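Local coordinates for CELL WALL surface anchor family protein (Streptococcus pneumoniae, PDB 2WW8) that probably acts as the pilus adhesin that recognises host cells, using an integrin-like domain carried on a stalk of immunoglobulin-like and CnaB-type domains, at residues A[809-821]-A[831-843]. Sequence-based numbering, arbitrary orientation.
Sequences GYKPVQNKPIVAF and VTSIVPQDIPAGY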
loop_
_atom_site.group_PDB
_atom_site.type_symbol
_atom_site.label_atom_id
_atom_site.label_comp_id
_atom_site.label_asym_id
_atom_site.label_seq_id
_atom_site.Cartn_x
_atom_site.Cartn_y
_atom_site.Cartn_z
ATOM N N GLY A 809 -33.430 52.363 -86.440
ATOM C CA GLY A 809 -34.888 52.387 -86.428
ATOM C C GLY A 809 -35.579 52.923 -85.180
ATOM O O GLY A 809 -36.819 52.995 -85.126
ATOM N N TYR A 810 -34.780 53.355 -84.203
ATOM C CA TYR A 810 -35.324 53.830 -82.924
ATOM C C TYR A 810 -34.955 55.296 -82.716
ATOM O O TYR A 810 -33.957 55.775 -83.288
ATOM C CB TYR A 810 -34.904 52.851 -81.805
ATOM C CG TYR A 810 -35.699 51.576 -82.010
ATOM C CD1 TYR A 810 -35.296 50.651 -82.971
ATOM C CD2 TYR A 810 -36.872 51.344 -81.273
ATOM C CE1 TYR A 810 -36.036 49.503 -83.219
ATOM C CE2 TYR A 810 -37.651 50.221 -81.515
ATOM C CZ TYR A 810 -37.211 49.309 -82.479
ATOM O OH TYR A 810 -37.948 48.186 -82.691
ATOM N N LYS A 811 -35.795 56.021 -81.982
ATOM C CA LYS A 811 -35.466 57.393 -81.609
ATOM C C LYS A 811 -34.093 57.503 -80.932
ATOM O O LYS A 811 -33.838 56.738 -79.999
ATOM C CB LYS A 811 -36.523 57.974 -80.676
ATOM C CG LYS A 811 -37.866 58.121 -81.343
ATOM C CD LYS A 811 -38.742 59.074 -80.587
ATOM C CE LYS A 811 -40.109 58.871 -81.116
ATOM N NZ LYS A 811 -40.932 59.478 -80.069
ATOM N N PRO A 812 -33.213 58.422 -81.402
ATOM C CA PRO A 812 -31.867 58.504 -80.815
ATOM C C PRO A 812 -31.900 58.704 -79.313
ATOM O O PRO A 812 -32.730 59.453 -78.765
ATOM C CB PRO A 812 -31.189 59.690 -81.527
ATOM C CG PRO A 812 -31.956 59.828 -82.762
ATOM C CD PRO A 812 -33.387 59.455 -82.442
ATOM N N VAL A 813 -31.008 57.944 -78.693
ATOM C CA VAL A 813 -30.679 58.020 -77.282
ATOM C C VAL A 813 -29.142 57.965 -77.297
ATOM O O VAL A 813 -28.575 56.904 -77.546
ATOM C CB VAL A 813 -31.181 56.794 -76.480
ATOM C CG1 VAL A 813 -30.835 57.021 -75.002
ATOM C CG2 VAL A 813 -32.684 56.531 -76.628
ATOM N N GLN A 814 -28.487 59.100 -77.061
ATOM C CA GLN A 814 -27.037 59.232 -77.121
ATOM C C GLN A 814 -26.454 59.471 -75.710
ATOM O O GLN A 814 -26.601 60.570 -75.154
ATOM C CB GLN A 814 -26.654 60.351 -78.105
ATOM C CG GLN A 814 -26.950 60.046 -79.622
ATOM C CD GLN A 814 -26.375 58.690 -80.072
ATOM O OE1 GLN A 814 -25.264 58.317 -79.665
ATOM N NE2 GLN A 814 -27.138 57.925 -80.861
ATOM N N ASN A 815 -25.807 58.447 -75.144
ATOM C CA ASN A 815 -25.193 58.486 -73.797
ATOM C C ASN A 815 -26.107 59.050 -72.723
ATOM O O ASN A 815 -25.845 60.135 -72.209
ATOM C CB ASN A 815 -23.875 59.272 -73.795
ATOM C CG ASN A 815 -22.918 58.758 -74.836
ATOM O OD1 ASN A 815 -22.526 57.587 -74.823
ATOM N ND2 ASN A 815 -22.579 59.619 -75.785
ATOM N N LYS A 816 -27.199 58.346 -72.433
ATOM C CA LYS A 816 -28.168 58.819 -71.445
ATOM C C LYS A 816 -28.225 57.834 -70.251
ATOM O O LYS A 816 -28.213 56.628 -70.479
ATOM C CB LYS A 816 -29.572 59.013 -72.076
ATOM C CG LYS A 816 -29.738 60.106 -73.166
ATOM C CD LYS A 816 -29.467 61.539 -72.658
ATOM C CE LYS A 816 -29.422 62.542 -73.835
ATOM N NZ LYS A 816 -28.297 63.486 -73.647
ATOM N N PRO A 817 -28.317 58.329 -68.991
ATOM C CA PRO A 817 -28.563 57.433 -67.856
ATOM C C PRO A 817 -29.949 56.758 -67.980
ATOM O O PRO A 817 -30.932 57.422 -68.309
ATOM C CB PRO A 817 -28.571 58.383 -66.645
ATOM C CG PRO A 817 -28.961 59.733 -67.199
ATOM C CD PRO A 817 -28.474 59.760 -68.636
ATOM N N ILE A 818 -30.032 55.455 -67.752
ATOM C CA ILE A 818 -31.315 54.741 -67.835
ATOM C C ILE A 818 -31.784 54.189 -66.476
ATOM O O ILE A 818 -32.863 54.548 -65.985
ATOM C CB ILE A 818 -31.287 53.606 -68.885
ATOM C CG1 ILE A 818 -30.705 54.116 -70.209
ATOM C CG2 ILE A 818 -32.708 53.007 -69.098
ATOM C CD1 ILE A 818 -31.575 55.202 -70.829
ATOM N N VAL A 819 -30.950 53.354 -65.859
ATOM C CA VAL A 819 -31.339 52.670 -64.631
ATOM C C VAL A 819 -30.254 52.831 -63.571
ATOM O O VAL A 819 -29.049 52.785 -63.884
ATOM C CB VAL A 819 -31.495 51.136 -64.820
ATOM C CG1 VAL A 819 -32.107 50.505 -63.549
ATOM C CG2 VAL A 819 -32.348 50.785 -66.027
ATOM N N ALA A 820 -30.718 53.010 -62.332
ATOM C CA ALA A 820 -29.878 52.960 -61.132
ATOM C C ALA A 820 -30.244 51.733 -60.315
ATOM O O ALA A 820 -31.414 51.326 -60.260
ATOM C CB ALA A 820 -30.057 54.204 -60.264
ATOM N N PHE A 821 -29.238 51.148 -59.675
ATOM C CA PHE A 821 -29.525 50.083 -58.701
ATOM C C PHE A 821 -28.303 49.935 -57.806
ATOM O O PHE A 821 -27.267 50.528 -58.104
ATOM C CB PHE A 821 -29.857 48.748 -59.380
ATOM C CG PHE A 821 -28.750 48.202 -60.259
ATOM C CD1 PHE A 821 -28.723 48.478 -61.625
ATOM C CD2 PHE A 821 -27.722 47.418 -59.726
ATOM C CE1 PHE A 821 -27.699 47.968 -62.441
ATOM C CE2 PHE A 821 -26.707 46.907 -60.521
ATOM C CZ PHE A 821 -26.694 47.168 -61.880
ATOM N N VAL A 831 -33.777 49.064 -57.597
ATOM C CA VAL A 831 -33.658 49.215 -59.046
ATOM C C VAL A 831 -34.652 50.293 -59.460
ATOM O O VAL A 831 -35.875 50.082 -59.323
ATOM C CB VAL A 831 -33.982 47.928 -59.820
ATOM C CG1 VAL A 831 -33.838 48.166 -61.302
ATOM C CG2 VAL A 831 -33.114 46.766 -59.364
ATOM N N THR A 832 -34.115 51.421 -59.938
ATOM C CA THR A 832 -34.917 52.611 -60.241
ATOM C C THR A 832 -34.581 53.230 -61.601
ATOM O O THR A 832 -33.450 53.124 -62.085
ATOM C CB THR A 832 -34.801 53.691 -59.128
ATOM O OG1 THR A 832 -33.460 54.194 -59.027
ATOM C CG2 THR A 832 -35.208 53.118 -57.785
ATOM N N SER A 833 -35.558 53.892 -62.212
ATOM C CA SER A 833 -35.342 54.569 -63.498
ATOM C C SER A 833 -34.644 55.893 -63.223
ATOM O O SER A 833 -35.032 56.634 -62.318
ATOM C CB SER A 833 -36.684 54.845 -64.191
ATOM O OG SER A 833 -36.499 55.680 -65.322
ATOM N N ILE A 834 -33.616 56.217 -63.998
ATOM C CA ILE A 834 -33.051 57.569 -63.924
ATOM C C ILE A 834 -33.079 58.223 -65.309
ATOM O O ILE A 834 -32.279 59.099 -65.591
ATOM C CB ILE A 834 -31.621 57.534 -63.335
ATOM C CG1 ILE A 834 -30.782 56.472 -64.049
ATOM C CG2 ILE A 834 -31.693 57.368 -61.799
ATOM C CD1 ILE A 834 -29.289 56.651 -63.767
ATOM N N VAL A 835 -33.975 57.783 -66.191
ATOM C CA VAL A 835 -34.105 58.378 -67.522
ATOM C C VAL A 835 -34.462 59.851 -67.351
ATOM O O VAL A 835 -35.428 60.185 -66.646
ATOM C CB VAL A 835 -35.177 57.645 -68.383
ATOM C CG1 VAL A 835 -35.275 58.255 -69.800
ATOM C CG2 VAL A 835 -34.840 56.158 -68.496
ATOM N N PRO A 836 -33.682 60.747 -67.975
ATOM C CA PRO A 836 -34.122 62.147 -67.973
ATOM C C PRO A 836 -35.486 62.384 -68.665
ATOM O O PRO A 836 -35.886 61.641 -69.567
ATOM C CB PRO A 836 -32.984 62.876 -68.719
ATOM C CG PRO A 836 -31.812 61.991 -68.614
ATOM C CD PRO A 836 -32.366 60.587 -68.624
ATOM N N GLN A 837 -36.171 63.443 -68.238
ATOM C CA GLN A 837 -37.445 63.881 -68.802
ATOM C C GLN A 837 -37.394 63.940 -70.333
ATOM O O GLN A 837 -36.415 64.436 -70.916
ATOM C CB GLN A 837 -37.791 65.273 -68.234
ATOM C CG GLN A 837 -39.252 65.746 -68.466
ATOM C CD GLN A 837 -40.283 64.639 -68.188
ATOM O OE1 GLN A 837 -40.230 63.970 -67.145
ATOM N NE2 GLN A 837 -41.230 64.462 -69.118
ATOM N N ASP A 838 -38.409 63.391 -70.993
ATOM C CA ASP A 838 -38.498 63.482 -72.471
ATOM C C ASP A 838 -37.534 62.655 -73.318
ATOM O O ASP A 838 -37.628 62.711 -74.547
ATOM C CB ASP A 838 -38.347 64.930 -72.954
ATOM C CG ASP A 838 -39.531 65.794 -72.577
ATOM O OD1 ASP A 838 -40.663 65.249 -72.524
ATOM O OD2 ASP A 838 -39.314 67.013 -72.340
ATOM N N ILE A 839 -36.607 61.929 -72.698
ATOM C CA ILE A 839 -35.772 60.973 -73.437
ATOM C C ILE A 839 -36.634 59.761 -73.763
ATOM O O ILE A 839 -37.406 59.306 -72.900
ATOM C CB ILE A 839 -34.523 60.515 -72.641
ATOM C CG1 ILE A 839 -33.632 61.713 -72.297
ATOM C CG2 ILE A 839 -33.732 59.460 -73.414
ATOM C CD1 ILE A 839 -33.142 62.533 -73.475
ATOM N N PRO A 840 -36.513 59.238 -75.003
ATOM C CA PRO A 840 -37.352 58.106 -75.401
ATOM C C PRO A 840 -36.818 56.707 -75.031
ATOM O O PRO A 840 -36.905 55.774 -75.848
ATOM C CB PRO A 840 -37.461 58.291 -76.926
ATOM C CG PRO A 840 -36.179 58.901 -77.331
ATOM C CD PRO A 840 -35.657 59.702 -76.113
ATOM N N ALA A 841 -36.254 56.541 -73.832
ATOM C CA ALA A 841 -35.911 55.214 -73.318
ATOM C C ALA A 841 -36.731 55.049 -72.032
ATOM O O ALA A 841 -37.076 56.050 -71.384
ATOM C CB ALA A 841 -34.394 55.073 -73.029
ATOM N N GLY A 842 -37.057 53.825 -71.628
ATOM C CA GLY A 842 -37.677 53.701 -70.295
ATOM C C GLY A 842 -37.249 52.398 -69.667
ATOM O O GLY A 842 -36.644 51.544 -70.368
ATOM N N TYR A 843 -37.510 52.299 -68.361
ATOM C CA TYR A 843 -37.266 51.086 -67.587
ATOM C C TYR A 843 -38.655 50.577 -67.205
ATOM O O TYR A 843 -39.527 51.384 -66.855
ATOM C CB TYR A 843 -36.463 51.359 -66.300
ATOM C CG TYR A 843 -36.548 50.204 -65.310
ATOM C CD1 TYR A 843 -35.821 49.023 -65.523
ATOM C CD2 TYR A 843 -37.357 50.283 -64.173
ATOM C CE1 TYR A 843 -35.883 47.947 -64.649
ATOM C CE2 TYR A 843 -37.447 49.197 -63.287
ATOM C CZ TYR A 843 -36.693 48.031 -63.526
ATOM O OH TYR A 843 -36.771 46.971 -62.649
HETATM O O HOH W 1 -35.304 55.063 -78.470
#
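Ile-834 N donates to the carbonyl O of Ile-818 (2.7 Å), standing 43° above the carbonyl plane, and Ser-833 CA makes a CA-H...O contact with the same oxygen. Two residues on, Ala-820 and Thr-832 form an antiparallel hydrogen-bonded pair: Ala-820 N gives to Thr-832 O and Thr-832 N to Ala-820 O, both 2.7 Å. Ala-820, with only a methyl, admits both Thr-832 OG1 and Ile-834 CG2 beside it. Ile-834 has CG1 between its backbone N and carbonyl carbon (chi1 49°), which sends CD1 across the strand to Pro-817 CB, a tight 3.4 Å. On the inner face the branched Val-819 makes two contacts with its two methyls, CG1 against Val-831 CG1 and CG2 obliquely against CD1 of Tyr-843, whose OH is hydrogen-bonded to His-850 ND1. Ile-818 CD1 reaches Ala-841 CB at 3.6 Å, and its CG2 lies alongside Val-835 CG2. Near the corner at 815, Ile-839 crosses the aliphatic chain of Lys-816 nearly at right angles, while the rigid Pro-840 ring presses CG against Lys-811 CB; Lys-811 NZ forms a salt bridge with Glu-855. A water 2.7 Å from Lys-811 O and 3.2 Å from Pro-840 O bridges these loops. The antiparallel hairpin of 816-824 and 827-833, leading through a type II turn at Pro-836 to Ile-839 into strand 841-846 of the facing sheet, is typical of a prealbumin-like, CnaB-type beta sandwich.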